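Local atomic coordinates of transcriptional regulator, TetR family (Legionella pneumophila subsp. pneumophila str. Philadelphia 1, PDB entry 3ON4), a protein that probably binds DNA through an N-terminal helix-turn-helix domain and regulates transcription, as members of the TetR family do. Residues S77-F91 and I134-G146. Sequence-based numbering, arbitrary orientation.
Sequences SNNSSLSAKEKIQKF and IIEWLKGVLETNG
Helix 84-91 runs nearly antiparallel to helix 134-144, their axes 9.3 Å apart at closest and 157° between directions. The pair is a worked example of knobs-into-holes packing in the all-helical C-terminal domain of a TetR-family regulator: Trp137 is the knob, set among Ser77, Lys87, Ile88 and Phe91. Its CG lies trans to the backbone N (chi1 -173°), which carries the indole across the gap between the helices. There NE1 donates to Ser77 OG at 3.1 Å, the acceptor tilted somewhat out of the ring plane. Ser77 closes helix 54-77, and its OG is also bonded to Leu73 O one turn back, which helps fix the hydroxyl that receives the indole N-H. At the far rim of the indole, CH2 meets Lys87 O edge-on, while CZ3 packs 3.6 Å from Phe91 CB. The Phe91 ring and the six-membered ring of Trp137 are tilted 30° from each other and slid so far apart that they scarcely overlap. Phe91 instead takes Leu138 CD2 over one face, a CH-pi contact 4.3 Å from its centroid, and Ile134 CG2 near CE1. Ile88 sends CD1 between Leu138 CD2 and Val141 CG1, tightly against the former at 3.5 Å. Ser83 and Glu86 form a capping box at the start of helix 84-91, and Gly146, with positive phi, forms a Schellman motif after the last turn of the partner helix. Where these two ends meet, Ala84 CB rests on Asn145 CB, and a water accepting from Lys85 N donates to Asn145 OD1 at 3.1 Å.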
# COMPACT_ATOMS: atom_id res chain seq x y z
N SER A 77 -6.42 22.28 -11.10
CA SER A 77 -6.04 22.38 -12.53
C SER A 77 -6.70 23.57 -13.21
O SER A 77 -6.16 24.11 -14.19
CB SER A 77 -6.30 21.09 -13.30
OG SER A 77 -7.60 20.59 -13.12
N ASN A 78 -7.82 24.04 -12.68
CA ASN A 78 -8.43 25.24 -13.24
C ASN A 78 -7.92 26.56 -12.65
O ASN A 78 -8.34 27.64 -13.08
CB ASN A 78 -9.95 25.13 -13.20
CG ASN A 78 -10.46 24.09 -14.19
OD1 ASN A 78 -10.09 24.11 -15.38
ND2 ASN A 78 -11.28 23.19 -13.73
N ASN A 79 -6.97 26.47 -11.71
CA ASN A 79 -6.30 27.64 -11.18
C ASN A 79 -5.22 28.08 -12.17
O ASN A 79 -4.17 27.44 -12.30
CB ASN A 79 -5.70 27.32 -9.81
CG ASN A 79 -5.13 28.54 -9.12
OD1 ASN A 79 -4.81 29.54 -9.75
ND2 ASN A 79 -4.99 28.46 -7.80
N SER A 80 -5.47 29.18 -12.86
CA SER A 80 -4.58 29.65 -13.92
C SER A 80 -3.26 30.28 -13.42
O SER A 80 -2.34 30.49 -14.22
CB SER A 80 -5.31 30.65 -14.82
OG SER A 80 -5.69 31.80 -14.10
N SER A 81 -3.16 30.55 -12.12
CA SER A 81 -1.95 31.14 -11.55
C SER A 81 -0.90 30.09 -11.16
O SER A 81 0.24 30.45 -10.82
CB SER A 81 -2.28 32.03 -10.36
OG SER A 81 -2.82 31.29 -9.29
N LEU A 82 -1.26 28.81 -11.20
CA LEU A 82 -0.34 27.74 -10.83
C LEU A 82 0.37 27.18 -12.05
O LEU A 82 -0.24 26.94 -13.09
CB LEU A 82 -1.08 26.59 -10.13
CG LEU A 82 -1.79 26.95 -8.81
CD1 LEU A 82 -2.42 25.72 -8.22
CD2 LEU A 82 -0.83 27.61 -7.80
N SER A 83 1.68 26.95 -11.91
CA SER A 83 2.45 26.25 -12.92
C SER A 83 2.06 24.76 -12.85
O SER A 83 1.45 24.33 -11.86
CB SER A 83 3.93 26.40 -12.63
OG SER A 83 4.25 25.66 -11.45
N ALA A 84 2.41 23.97 -13.87
CA ALA A 84 2.15 22.53 -13.82
C ALA A 84 2.79 21.89 -12.59
O ALA A 84 2.18 21.06 -11.91
CB ALA A 84 2.65 21.85 -15.08
N LYS A 85 4.02 22.28 -12.31
CA LYS A 85 4.73 21.77 -11.15
C LYS A 85 3.99 22.12 -9.88
O LYS A 85 3.86 21.29 -9.00
CB LYS A 85 6.13 22.37 -11.09
CG LYS A 85 6.99 21.81 -9.99
CD LYS A 85 8.42 22.31 -10.15
CE LYS A 85 9.34 21.62 -9.19
NZ LYS A 85 10.75 22.00 -9.45
N GLU A 86 3.50 23.35 -9.78
CA GLU A 86 2.76 23.77 -8.59
C GLU A 86 1.46 22.97 -8.45
O GLU A 86 1.04 22.69 -7.34
CB GLU A 86 2.48 25.27 -8.64
CG GLU A 86 3.71 26.17 -8.35
CD GLU A 86 3.47 27.65 -8.60
OE1 GLU A 86 2.70 28.02 -9.52
OE2 GLU A 86 4.07 28.47 -7.88
N LYS A 87 0.83 22.62 -9.57
CA LYS A 87 -0.41 21.81 -9.52
C LYS A 87 -0.15 20.41 -8.92
O LYS A 87 -0.94 19.89 -8.11
CB LYS A 87 -1.04 21.70 -10.91
CG LYS A 87 -1.61 23.03 -11.44
CD LYS A 87 -2.15 22.90 -12.85
CE LYS A 87 -2.70 24.23 -13.34
NZ LYS A 87 -2.87 24.29 -14.82
N ILE A 88 0.97 19.80 -9.32
CA ILE A 88 1.38 18.52 -8.77
C ILE A 88 1.71 18.69 -7.29
O ILE A 88 1.30 17.87 -6.48
CB ILE A 88 2.63 17.93 -9.49
CG1 ILE A 88 2.39 17.73 -11.01
CG2 ILE A 88 3.04 16.63 -8.80
CD1 ILE A 88 1.08 17.04 -11.34
N GLN A 89 2.43 19.75 -6.92
CA GLN A 89 2.74 20.00 -5.50
C GLN A 89 1.46 20.15 -4.66
O GLN A 89 1.34 19.60 -3.55
CB GLN A 89 3.66 21.23 -5.33
CG GLN A 89 5.08 21.04 -5.90
CD GLN A 89 5.90 22.33 -5.98
OE1 GLN A 89 5.36 23.43 -6.16
NE2 GLN A 89 7.22 22.19 -5.88
N LYS A 90 0.48 20.88 -5.20
CA LYS A 90 -0.78 21.10 -4.48
C LYS A 90 -1.64 19.84 -4.43
O LYS A 90 -2.37 19.62 -3.45
CB LYS A 90 -1.58 22.26 -5.10
CG LYS A 90 -0.93 23.62 -4.96
CD LYS A 90 -0.83 24.14 -3.52
CE LYS A 90 -0.14 25.51 -3.52
NZ LYS A 90 0.13 26.09 -2.16
N PHE A 91 -1.54 19.01 -5.46
CA PHE A 91 -2.16 17.69 -5.45
C PHE A 91 -1.66 16.89 -4.25
O PHE A 91 -2.45 16.33 -3.49
CB PHE A 91 -1.89 16.95 -6.76
CG PHE A 91 -1.92 15.46 -6.64
CD1 PHE A 91 -3.11 14.76 -6.70
CD2 PHE A 91 -0.74 14.75 -6.49
CE1 PHE A 91 -3.12 13.38 -6.60
CE2 PHE A 91 -0.75 13.37 -6.40
CZ PHE A 91 -1.92 12.69 -6.45
N ILE A 134 -7.11 9.71 -11.00
CA ILE A 134 -5.92 10.36 -10.51
C ILE A 134 -4.82 10.37 -11.56
O ILE A 134 -4.22 11.41 -11.82
CB ILE A 134 -5.37 9.71 -9.21
CG1 ILE A 134 -6.34 9.86 -8.02
CG2 ILE A 134 -3.96 10.26 -8.86
CD1 ILE A 134 -6.57 11.25 -7.57
N ILE A 135 -4.60 9.21 -12.19
CA ILE A 135 -3.57 9.05 -13.21
C ILE A 135 -3.85 9.92 -14.44
O ILE A 135 -2.96 10.65 -14.92
CB ILE A 135 -3.42 7.56 -13.57
CG1 ILE A 135 -2.83 6.82 -12.35
CG2 ILE A 135 -2.61 7.36 -14.86
CD1 ILE A 135 -2.97 5.34 -12.42
N GLU A 136 -5.11 9.91 -14.91
CA GLU A 136 -5.52 10.78 -16.02
C GLU A 136 -5.31 12.27 -15.67
O GLU A 136 -4.79 13.02 -16.50
CB GLU A 136 -6.98 10.52 -16.42
CG GLU A 136 -7.50 11.35 -17.61
CD GLU A 136 -6.62 11.23 -18.85
OE1 GLU A 136 -6.15 10.10 -19.15
OE2 GLU A 136 -6.40 12.26 -19.51
N TRP A 137 -5.68 12.68 -14.46
CA TRP A 137 -5.47 14.09 -14.05
C TRP A 137 -3.98 14.47 -14.06
O TRP A 137 -3.58 15.48 -14.65
CB TRP A 137 -6.02 14.30 -12.65
CG TRP A 137 -5.98 15.72 -12.25
CD1 TRP A 137 -6.89 16.70 -12.56
CD2 TRP A 137 -4.96 16.35 -11.48
NE1 TRP A 137 -6.49 17.90 -12.03
CE2 TRP A 137 -5.30 17.71 -11.36
CE3 TRP A 137 -3.76 15.90 -10.91
CZ2 TRP A 137 -4.52 18.62 -10.67
CZ3 TRP A 137 -2.97 16.80 -10.21
CH2 TRP A 137 -3.36 18.15 -10.09
N LEU A 138 -3.17 13.64 -13.43
CA LEU A 138 -1.70 13.82 -13.42
C LEU A 138 -1.06 13.88 -14.82
O LEU A 138 -0.26 14.78 -15.12
CB LEU A 138 -1.04 12.71 -12.57
CG LEU A 138 -1.16 12.77 -11.05
CD1 LEU A 138 -0.59 11.52 -10.37
CD2 LEU A 138 -0.45 14.04 -10.55
N LYS A 139 -1.42 12.91 -15.68
CA LYS A 139 -0.97 12.87 -17.07
C LYS A 139 -1.33 14.14 -17.82
O LYS A 139 -0.49 14.72 -18.53
CB LYS A 139 -1.60 11.68 -17.80
CG LYS A 139 -1.29 11.59 -19.31
CD LYS A 139 -2.28 10.59 -19.93
CE LYS A 139 -2.12 10.46 -21.40
NZ LYS A 139 -3.44 10.23 -22.06
N GLY A 140 -2.57 14.58 -17.66
CA GLY A 140 -3.03 15.83 -18.31
C GLY A 140 -2.26 17.07 -17.88
O GLY A 140 -1.89 17.91 -18.72
N VAL A 141 -2.02 17.21 -16.58
CA VAL A 141 -1.25 18.34 -16.05
C VAL A 141 0.16 18.31 -16.64
O VAL A 141 0.69 19.33 -17.09
CB VAL A 141 -1.20 18.29 -14.48
CG1 VAL A 141 -0.21 19.30 -13.96
CG2 VAL A 141 -2.58 18.57 -13.87
N LEU A 142 0.75 17.13 -16.66
CA LEU A 142 2.11 16.94 -17.16
C LEU A 142 2.24 17.20 -18.65
O LEU A 142 3.27 17.71 -19.11
CB LEU A 142 2.63 15.54 -16.81
CG LEU A 142 2.89 15.23 -15.33
CD1 LEU A 142 3.13 13.72 -15.16
CD2 LEU A 142 4.08 16.01 -14.78
N GLU A 143 1.20 16.88 -19.41
CA GLU A 143 1.16 17.22 -20.84
C GLU A 143 1.13 18.73 -21.07
O GLU A 143 1.76 19.21 -22.02
CB GLU A 143 -0.03 16.55 -21.53
CG GLU A 143 0.16 15.06 -21.72
CD GLU A 143 -1.07 14.36 -22.26
OE1 GLU A 143 -2.20 14.87 -22.07
OE2 GLU A 143 -0.90 13.30 -22.90
N THR A 144 0.46 19.47 -20.19
CA THR A 144 0.51 20.95 -20.24
C THR A 144 1.91 21.48 -19.92
O THR A 144 2.24 22.61 -20.28
CB THR A 144 -0.50 21.65 -19.31
OG1 THR A 144 -0.13 21.44 -17.93
CG2 THR A 144 -1.93 21.14 -19.57
N ASN A 145 2.72 20.68 -19.25
CA ASN A 145 4.10 21.06 -19.01
C ASN A 145 5.04 20.72 -20.17
O ASN A 145 6.25 20.95 -20.09
CB ASN A 145 4.60 20.42 -17.72
CG ASN A 145 5.71 21.21 -17.06
OD1 ASN A 145 5.77 22.44 -17.18
ND2 ASN A 145 6.60 20.51 -16.38
N GLY A 146 4.49 20.17 -21.25
CA GLY A 146 5.27 19.90 -22.46
C GLY A 146 5.80 18.49 -22.56
O GLY A 146 6.43 18.14 -23.56
O HOH W 1 3.77 24.96 -16.23
O HOH W 2 5.78 23.63 -14.35